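Long-range contacts in endo-beta-1,4-glucanase (cellulase B) (Bacillus halodurans, PDB 4V2X), which probably hydrolyses beta-1,4-linked glucans, including xyloglucan and mixed-linkage beta-glucans, with a family 5 catalytic module joined to an Ig-like and a CBM46 module: residues Leu457-Met462 with Arg476-Arg481; Asn502-Ala507 with Phe562-Gly567. All blocks are in the same frame, centred on the assembly; numbering follows the deposited sequence.

Contact 1 of 2, residues Leu457-Met462 with Arg476-Arg481; sequences LGTNGM and RVNTYR
Leu457 and Thr479, with Val477, bury the most surface where two antiparallel strands of the Ig-like module's last hairpin meet. Leu457 reaches along the partner strand's exit: its CD2 lies 4.0 Å from Thr479 CG2 and 3.4 Å from Arg481 CG, so one branch packs against a methyl and the aliphatic part of an arginine. Next to it Gly458 and Thr479 form a hydrogen-bonded pair; Gly458 N gives Thr479 O a straight bond of 2.8 Å (169°). Backbone angles at Gly458 would press a CB against the preceding carbonyl, hence glycine. Thr479 also works through its hydroxyl. With OG1 anti to the carbonyl carbon and beside its own N (chi1 -61°), it donates to Asn460 OD1 at 2.6 Å, the two side chains crossing at about a right angle; the amide's other end, ND2, is held by Thr456 O. Val477 marks a classic beta bulge: Asn460 and Gly461 both face it, Asn460 N bonding Val477 O at 2.7 Å and Val477 N bonding Gly461 O at 2.9 Å. On the other face of the sheet, in the modelled conformer of Arg476, one of two, the Thr459 CG2 methyl lies over the rim of one guanidinium face, and NH2 makes only a weak bond to Thr459 OG1. Helix 445-452 packs on Val477, Thr479 and Asn460 through Ile451 and Ala452, while strand 395-399 runs parallel to 473-480 on its far edge, bonding Asn478 through Ile396 and Leu398.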
ATOM      1  N   LEU A 457     -24.359  56.213  15.253  1.00 22.90           N
ATOM      2  CA  LEU A 457     -23.272  55.335  14.807  1.00 21.25           C
ATOM      3  C   LEU A 457     -23.679  53.873  14.919  1.00 22.08           C
ATOM      4  O   LEU A 457     -24.419  53.498  15.828  1.00 23.09           O
ATOM      5  CB  LEU A 457     -21.999  55.594  15.616  1.00 21.47           C
ATOM      6  CG  LEU A 457     -21.473  57.029  15.539  1.00 21.88           C
ATOM      7  CD1 LEU A 457     -20.200  57.183  16.362  1.00 22.35           C
ATOM      8  CD2 LEU A 457     -21.237  57.456  14.099  1.00 22.32           C
ATOM      9  N   GLY A 458     -23.196  53.061  13.981  1.00 19.47           N
ATOM     10  CA  GLY A 458     -23.511  51.642  13.936  1.00 18.50           C
ATOM     11  C   GLY A 458     -24.596  51.381  12.915  1.00 17.72           C
ATOM     12  O   GLY A 458     -24.845  52.207  12.024  1.00 15.29           O
ATOM     13  N   THR A 459     -25.261  50.243  13.053  1.00 18.64           N
ATOM     14  CA  THR A 459     -26.243  49.815  12.063  1.00 18.95           C
ATOM     15  C   THR A 459     -27.554  50.571  12.235  1.00 18.89           C
ATOM     16  O   THR A 459     -28.207  50.458  13.271  1.00 23.74           O
ATOM     17  CB  THR A 459     -26.494  48.296  12.148  1.00 19.91           C
ATOM     18  OG1 THR A 459     -25.254  47.597  11.966  1.00 20.49           O
ATOM     19  CG2 THR A 459     -27.486  47.857  11.074  1.00 20.00           C
ATOM     20  N   ASN A 460     -27.932  51.327  11.204  1.00 18.45           N
ATOM     21  CA  ASN A 460     -29.139  52.158  11.214  1.00 19.02           C
ATOM     22  C   ASN A 460     -30.357  51.406  10.709  1.00 18.44           C
ATOM     23  O   ASN A 460     -31.476  51.670  11.130  1.00 18.07           O
ATOM     24  CB  ASN A 460     -28.952  53.396  10.323  1.00 20.49           C
ATOM     25  CG  ASN A 460     -27.691  54.170  10.646  1.00 22.81           C
ATOM     26  OD1 ASN A 460     -26.785  54.279   9.811  1.00 24.64           O
ATOM     27  ND2 ASN A 460     -27.618  54.701  11.862  1.00 23.39           N
ATOM     28  N   GLY A 461     -30.134  50.477   9.789  1.00 17.03           N
ATOM     29  CA  GLY A 461     -31.226  49.767   9.154  1.00 17.27           C
ATOM     30  C   GLY A 461     -30.690  48.831   8.105  1.00 16.13           C
ATOM     31  O   GLY A 461     -29.493  48.534   8.086  1.00 14.56           O
ATOM     32  N   MET A 462     -31.568  48.383   7.215  1.00 16.36           N
ATOM     33  CA  MET A 462     -31.222  47.355   6.241  0.50 16.64           C
ATOM     34  C   MET A 462     -31.851  47.623   4.884  1.00 15.90           C
ATOM     35  O   MET A 462     -32.987  48.080   4.812  1.00 16.09           O
ATOM     36  CB  MET A 462     -31.703  46.003   6.749  0.50 17.77           C
ATOM     37  CG  MET A 462     -31.184  44.812   5.965  0.50 19.07           C
ATOM     38  SD  MET A 462     -31.754  43.288   6.730  0.50 21.83           S
ATOM     39  CE  MET A 462     -31.519  43.703   8.456  0.50 21.85           C
ATOM     40  N   ARG A 476     -26.536  45.662   5.546  1.00 13.92           N
ATOM     41  CA  ARG A 476     -26.628  46.434   6.777  0.50 14.60           C
ATOM     42  C   ARG A 476     -26.146  47.843   6.469  1.00 15.13           C
ATOM     43  O   ARG A 476     -25.041  48.026   5.941  1.00 13.93           O
ATOM     44  CB  ARG A 476     -25.779  45.799   7.877  0.50 15.47           C
ATOM     45  CG  ARG A 476     -26.238  44.399   8.250  0.50 16.18           C
ATOM     46  CD  ARG A 476     -25.237  43.698   9.153  0.50 17.31           C
ATOM     47  NE  ARG A 476     -25.229  44.284  10.485  0.50 18.60           N
ATOM     48  CZ  ARG A 476     -26.147  44.032  11.411  0.50 19.56           C
ATOM     49  NH1 ARG A 476     -27.139  43.200  11.142  0.50 19.89           N
ATOM     50  NH2 ARG A 476     -26.075  44.614  12.600  0.50 21.16           N
ATOM     51  N   VAL A 477     -26.980  48.841   6.764  1.00 14.33           N
ATOM     52  CA  VAL A 477     -26.633  50.229   6.500  1.00 14.71           C
ATOM     53  C   VAL A 477     -26.052  50.812   7.784  1.00 15.12           C
ATOM     54  O   VAL A 477     -26.753  50.921   8.790  1.00 14.73           O
ATOM     55  CB  VAL A 477     -27.850  51.047   6.016  1.00 14.77           C
ATOM     56  CG1 VAL A 477     -27.476  52.515   5.836  1.00 15.37           C
ATOM     57  CG2 VAL A 477     -28.397  50.461   4.721  1.00 14.84           C
ATOM     58  N   ASN A 478     -24.765  51.154   7.735  1.00 14.63           N
ATOM     59  CA  ASN A 478     -23.982  51.517   8.914  1.00 15.78           C
ATOM     60  C   ASN A 478     -23.426  52.921   8.816  1.00 15.47           C
ATOM     61  O   ASN A 478     -22.812  53.273   7.812  1.00 15.84           O
ATOM     62  CB  ASN A 478     -22.802  50.553   9.075  1.00 16.78           C
ATOM     63  CG  ASN A 478     -23.240  49.107   9.202  1.00 19.58           C
ATOM     64  OD1 ASN A 478     -24.306  48.815   9.738  1.00 20.36           O
ATOM     65  ND2 ASN A 478     -22.419  48.188   8.693  1.00 22.50           N
ATOM     66  N   THR A 479     -23.629  53.719   9.858  1.00 15.06           N
ATOM     67  CA  THR A 479     -22.987  55.020   9.941  1.00 15.46           C
ATOM     68  C   THR A 479     -21.738  54.891  10.798  1.00 14.95           C
ATOM     69  O   THR A 479     -21.776  54.272  11.859  1.00 15.12           O
ATOM     70  CB  THR A 479     -23.930  56.070  10.548  1.00 16.02           C
ATOM     71  OG1 THR A 479     -25.088  56.197   9.711  1.00 17.29           O
ATOM     72  CG2 THR A 479     -23.238  57.413  10.656  1.00 16.49           C
ATOM     73  N   TYR A 480     -20.636  55.471  10.328  1.00 14.73           N
ATOM     74  CA  TYR A 480     -19.365  55.389  11.040  1.00 16.35           C
ATOM     75  C   TYR A 480     -18.626  56.728  11.066  1.00 18.15           C
ATOM     76  O   TYR A 480     -18.878  57.621  10.248  1.00 16.78           O
ATOM     77  CB  TYR A 480     -18.468  54.320  10.403  1.00 16.09           C
ATOM     78  CG  TYR A 480     -17.821  54.752   9.097  1.00 15.22           C
ATOM     79  CD1 TYR A 480     -18.544  54.756   7.908  1.00 14.80           C
ATOM     80  CD2 TYR A 480     -16.499  55.175   9.056  1.00 15.68           C
ATOM     81  CE1 TYR A 480     -17.964  55.157   6.718  1.00 15.49           C
ATOM     82  CE2 TYR A 480     -15.911  55.574   7.869  1.00 16.56           C
ATOM     83  CZ  TYR A 480     -16.651  55.557   6.700  1.00 16.84           C
ATOM     84  OH  TYR A 480     -16.083  55.958   5.509  1.00 18.60           O
ATOM     85  N   ARG A 481     -17.723  56.850  12.043  1.00 20.32           N
ATOM     86  CA  ARG A 481     -16.682  57.878  12.053  1.00 23.59           C
ATOM     87  C   ARG A 481     -15.347  57.171  12.206  1.00 23.51           C
ATOM     88  O   ARG A 481     -15.295  55.990  12.544  1.00 23.16           O
ATOM     89  CB  ARG A 481     -16.826  58.832  13.231  1.00 26.96           C
ATOM     90  CG  ARG A 481     -18.237  59.082  13.701  1.00 31.55           C
ATOM     91  CD  ARG A 481     -18.226  59.934  14.955  1.00 32.98           C
ATOM     92  NE  ARG A 481     -17.534  61.202  14.725  1.00 35.00           N
ATOM     93  CZ  ARG A 481     -16.557  61.696  15.485  1.00 34.79           C
ATOM     94  NH1 ARG A 481     -16.135  61.053  16.568  1.00 37.29           N
ATOM     95  NH2 ARG A 481     -16.009  62.860  15.166  1.00 36.24           N
TER

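Contact 2 of 2, residues Asn502-Ala507 with Phe562-Gly567. With GOL (glycerol), chain F.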
ATOM      1  N   ASN A 502     -16.761  53.520  17.091  1.00 18.58           N
ATOM      2  CA  ASN A 502     -17.450  54.565  16.335  1.00 20.18           C
ATOM      3  C   ASN A 502     -18.190  54.027  15.102  1.00 19.47           C
ATOM      4  O   ASN A 502     -18.072  54.568  14.004  1.00 19.62           O
ATOM      5  CB  ASN A 502     -16.464  55.686  15.953  1.00 19.82           C
ATOM      6  CG  ASN A 502     -16.119  56.589  17.122  1.00 20.76           C
ATOM      7  OD1 ASN A 502     -16.867  56.678  18.100  1.00 21.11           O
ATOM      8  ND2 ASN A 502     -14.980  57.277  17.027  1.00 20.95           N
ATOM      9  N   GLY A 503     -18.954  52.954  15.301  1.00 19.46           N
ATOM     10  CA  GLY A 503     -19.762  52.360  14.239  1.00 19.57           C
ATOM     11  C   GLY A 503     -19.026  51.414  13.307  1.00 19.85           C
ATOM     12  O   GLY A 503     -19.621  50.900  12.354  1.00 20.15           O
ATOM     13  N   ASN A 504     -17.740  51.173  13.575  1.00 21.34           N
ATOM     14  CA  ASN A 504     -16.916  50.309  12.728  1.00 21.13           C
ATOM     15  C   ASN A 504     -16.843  48.877  13.225  1.00 21.85           C
ATOM     16  O   ASN A 504     -16.988  48.608  14.419  1.00 24.14           O
ATOM     17  CB  ASN A 504     -15.492  50.851  12.625  1.00 21.36           C
ATOM     18  CG  ASN A 504     -15.427  52.165  11.892  1.00 22.29           C
ATOM     19  OD1 ASN A 504     -15.381  52.189  10.663  1.00 25.17           O
ATOM     20  ND2 ASN A 504     -15.430  53.268  12.638  1.00 21.76           N
ATOM     21  N   SER A 505     -16.615  47.968  12.279  1.00 19.91           N
ATOM     22  CA  SER A 505     -16.363  46.566  12.569  0.50 19.60           C
ATOM     23  C   SER A 505     -14.921  46.248  12.184  1.00 18.78           C
ATOM     24  O   SER A 505     -14.482  46.599  11.087  1.00 18.18           O
ATOM     25  CB  SER A 505     -17.324  45.689  11.768  0.50 19.79           C
ATOM     26  OG  SER A 505     -17.001  44.317  11.886  0.50 19.72           O
ATOM     27  N   LEU A 506     -14.190  45.598  13.084  1.00 17.20           N
ATOM     28  CA  LEU A 506     -12.790  45.279  12.825  1.00 16.93           C
ATOM     29  C   LEU A 506     -12.685  44.069  11.915  1.00 15.97           C
ATOM     30  O   LEU A 506     -13.321  43.055  12.165  1.00 17.50           O
ATOM     31  CB  LEU A 506     -12.056  45.006  14.138  1.00 16.59           C
ATOM     32  CG  LEU A 506     -10.566  44.646  14.038  1.00 17.26           C
ATOM     33  CD1 LEU A 506      -9.739  45.826  13.561  1.00 16.87           C
ATOM     34  CD2 LEU A 506     -10.061  44.151  15.383  1.00 17.89           C
ATOM     35  N   ALA A 507     -11.850  44.169  10.879  1.00 15.92           N
ATOM     36  CA  ALA A 507     -11.613  43.060   9.956  1.00 15.76           C
ATOM     37  C   ALA A 507     -10.383  42.236  10.350  1.00 15.57           C
ATOM     38  O   ALA A 507     -10.454  41.010  10.468  1.00 17.21           O
ATOM     39  CB  ALA A 507     -11.459  43.586   8.538  1.00 15.70           C
ATOM     40  N   PHE A 562      -4.765  48.379  12.398  1.00 14.99           N
ATOM     41  CA  PHE A 562      -6.109  47.858  12.485  1.00 15.32           C
ATOM     42  C   PHE A 562      -6.862  48.251  11.234  1.00 16.20           C
ATOM     43  O   PHE A 562      -6.932  49.429  10.895  1.00 16.13           O
ATOM     44  CB  PHE A 562      -6.804  48.396  13.731  1.00 15.65           C
ATOM     45  CG  PHE A 562      -6.173  47.930  15.006  1.00 14.88           C
ATOM     46  CD1 PHE A 562      -5.122  48.630  15.570  1.00 15.13           C
ATOM     47  CD2 PHE A 562      -6.625  46.776  15.632  1.00 15.54           C
ATOM     48  CE1 PHE A 562      -4.531  48.188  16.743  1.00 15.48           C
ATOM     49  CE2 PHE A 562      -6.045  46.333  16.803  1.00 14.86           C
ATOM     50  CZ  PHE A 562      -4.997  47.042  17.362  1.00 15.18           C
ATOM     51  N   HIS A 563      -7.393  47.237  10.556  1.00 16.77           N
ATOM     52  CA  HIS A 563      -8.148  47.392   9.320  1.00 17.93           C
ATOM     53  C   HIS A 563      -9.620  47.186   9.615  1.00 16.22           C
ATOM     54  O   HIS A 563     -10.006  46.144  10.132  1.00 15.79           O
ATOM     55  CB  HIS A 563      -7.685  46.343   8.311  1.00 19.49           C
ATOM     56  CG  HIS A 563      -6.240  46.456   7.940  1.00 22.16           C
ATOM     57  ND1 HIS A 563      -5.807  47.166   6.841  1.00 25.81           N
ATOM     58  CD2 HIS A 563      -5.125  45.954   8.523  1.00 22.64           C
ATOM     59  CE1 HIS A 563      -4.491  47.096   6.762  1.00 25.85           C
ATOM     60  NE2 HIS A 563      -4.053  46.362   7.766  1.00 23.01           N
ATOM     61  N   PHE A 564     -10.439  48.181   9.282  1.00 16.77           N
ATOM     62  CA  PHE A 564     -11.882  48.111   9.509  1.00 16.11           C
ATOM     63  C   PHE A 564     -12.629  47.953   8.192  1.00 16.30           C
ATOM     64  O   PHE A 564     -12.143  48.353   7.137  1.00 16.37           O
ATOM     65  CB  PHE A 564     -12.365  49.355  10.262  1.00 16.32           C
ATOM     66  CG  PHE A 564     -11.735  49.513  11.613  1.00 16.34           C
ATOM     67  CD1 PHE A 564     -10.497  50.130  11.748  1.00 15.92           C
ATOM     68  CD2 PHE A 564     -12.362  49.011  12.746  1.00 15.97           C
ATOM     69  CE1 PHE A 564      -9.902  50.261  12.994  1.00 16.29           C
ATOM     70  CE2 PHE A 564     -11.772  49.137  13.990  1.00 15.71           C
ATOM     71  CZ  PHE A 564     -10.544  49.765  14.114  1.00 15.73           C
ATOM     72  N   TRP A 565     -13.816  47.365   8.266  1.00 15.79           N
ATOM     73  CA  TRP A 565     -14.601  47.055   7.070  1.00 15.72           C
ATOM     74  C   TRP A 565     -15.080  48.286   6.294  1.00 16.18           C
ATOM     75  O   TRP A 565     -15.426  48.184   5.116  1.00 16.65           O
ATOM     76  CB  TRP A 565     -15.778  46.152   7.437  1.00 16.26           C
ATOM     77  CG  TRP A 565     -15.332  44.745   7.658  1.00 15.90           C
ATOM     78  CD1 TRP A 565     -15.254  44.085   8.840  1.00 15.95           C
ATOM     79  CD2 TRP A 565     -14.853  43.844   6.660  1.00 15.81           C
ATOM     80  NE1 TRP A 565     -14.769  42.817   8.643  1.00 15.31           N
ATOM     81  CE2 TRP A 565     -14.508  42.646   7.311  1.00 15.71           C
ATOM     82  CE3 TRP A 565     -14.679  43.934   5.274  1.00 16.34           C
ATOM     83  CZ2 TRP A 565     -14.016  41.535   6.620  1.00 15.43           C
ATOM     84  CZ3 TRP A 565     -14.188  42.831   4.590  1.00 16.52           C
ATOM     85  CH2 TRP A 565     -13.860  41.648   5.267  1.00 16.31           C
ATOM     86  N   SER A 566     -15.112  49.431   6.964  1.00 16.34           N
ATOM     87  CA  SER A 566     -15.426  50.707   6.330  1.00 17.42           C
ATOM     88  C   SER A 566     -14.314  51.202   5.418  1.00 18.69           C
ATOM     89  O   SER A 566     -14.521  52.144   4.661  1.00 20.36           O
ATOM     90  CB  SER A 566     -15.654  51.764   7.405  1.00 17.15           C
ATOM     91  OG  SER A 566     -14.487  51.911   8.192  1.00 16.42           O
ATOM     92  N   GLY A 567     -13.129  50.601   5.527  1.00 18.62           N
ATOM     93  CA  GLY A 567     -11.950  51.077   4.826  1.00 20.05           C
ATOM     94  C   GLY A 567     -11.023  51.875   5.723  1.00 20.34           C
ATOM     95  O   GLY A 567      -9.896  52.175   5.324  1.00 21.94           O
TER
HETATM   96  C1  GOL F1569     -15.781  39.362  11.931  1.00 36.52           C
HETATM   97  O1  GOL F1569     -16.634  40.164  12.753  1.00 44.12           O
HETATM   98  C2  GOL F1569     -14.698  40.248  11.350  1.00 36.32           C
HETATM   99  O2  GOL F1569     -15.285  41.144  10.407  1.00 36.18           O
HETATM  100  C3  GOL F1569     -13.629  39.378  10.709  1.00 33.70           C
HETATM  101  O3  GOL F1569     -13.213  39.885   9.436  1.00 30.67           O
HETATM  102  O   HOH W   1     -15.948  49.271   9.846  1.00 20.64           O
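Ser505 and Trp565 join the two segments by backbone: Trp565 N donates to Ser505 O at 3.0 Å. Ala507 N repeats this with His563 O at 2.8 Å, and between the two bonds Leu506 and Phe564 form an antiparallel non-hydrogen-bonded pair. Side-chain polar contacts gather at the type I turn Phe564-Gly567. Ser566 OG, placed between its own N and carbonyl carbon (chi1 60°), gives Asn504 OD1 a 2.6 Å bond and also accepts from Glu568 N. A water ties the same corner together, donating to Asn504 OD1 and accepting from the N atoms of Ser505 and Ser566. Two of the apolar contacts are CH-pi: Leu506 CD1 stands over one face of Phe564, 4.1 Å from its centroid, and Ala507 CB rests on the Trp565 indole, 3.6 Å from the centroid of the five-membered ring. The same Leu506 CD1 also meets the Phe562 ring at its edge, 3.9 Å from CD2. At the edge of the indole sits a glycerol, probably from the crystallisation liquor, with O3 bonded to Ala507 O at 3.2 Å. Were an alanine to stand where Trp565 does, the Ala507 methyl would probably lose the aromatic face it rests on. Strand 506-513 is an outermost strand of the CBM46 sheet and pairs here with 556-564, which is flanked in turn by 569-577; Tyr397 of strand 395-399 touches Ser505, Trp565 and Ser566 from the neighbouring module.

In the fold
Contact 1 lies in the hairpin 458-467/473-480 of the Ig-like module and contact 2 at an edge of the CBM46 sheet; contact 1 comes first along the chain, and their centres are about 12 Å apart. They touch directly at the module boundary: Arg481 O lies 2.7 Å from Asn504 ND2 and Arg481 N 3.0 Å from Asn502 O, both probable hydrogen bonds, while Tyr480 CD2 packs 3.6 Å from Asn504 OD1. Tyr397 adds to this, meeting the Tyr480 ring at about 90° and also Trp565. Contact 2 also borders the catalytic module, where Arg288 and Gln333 touch Trp565. A bound calcium ion lies about 14 Å from the Met462 side chain; contact 2 is remote from the known calcium sites.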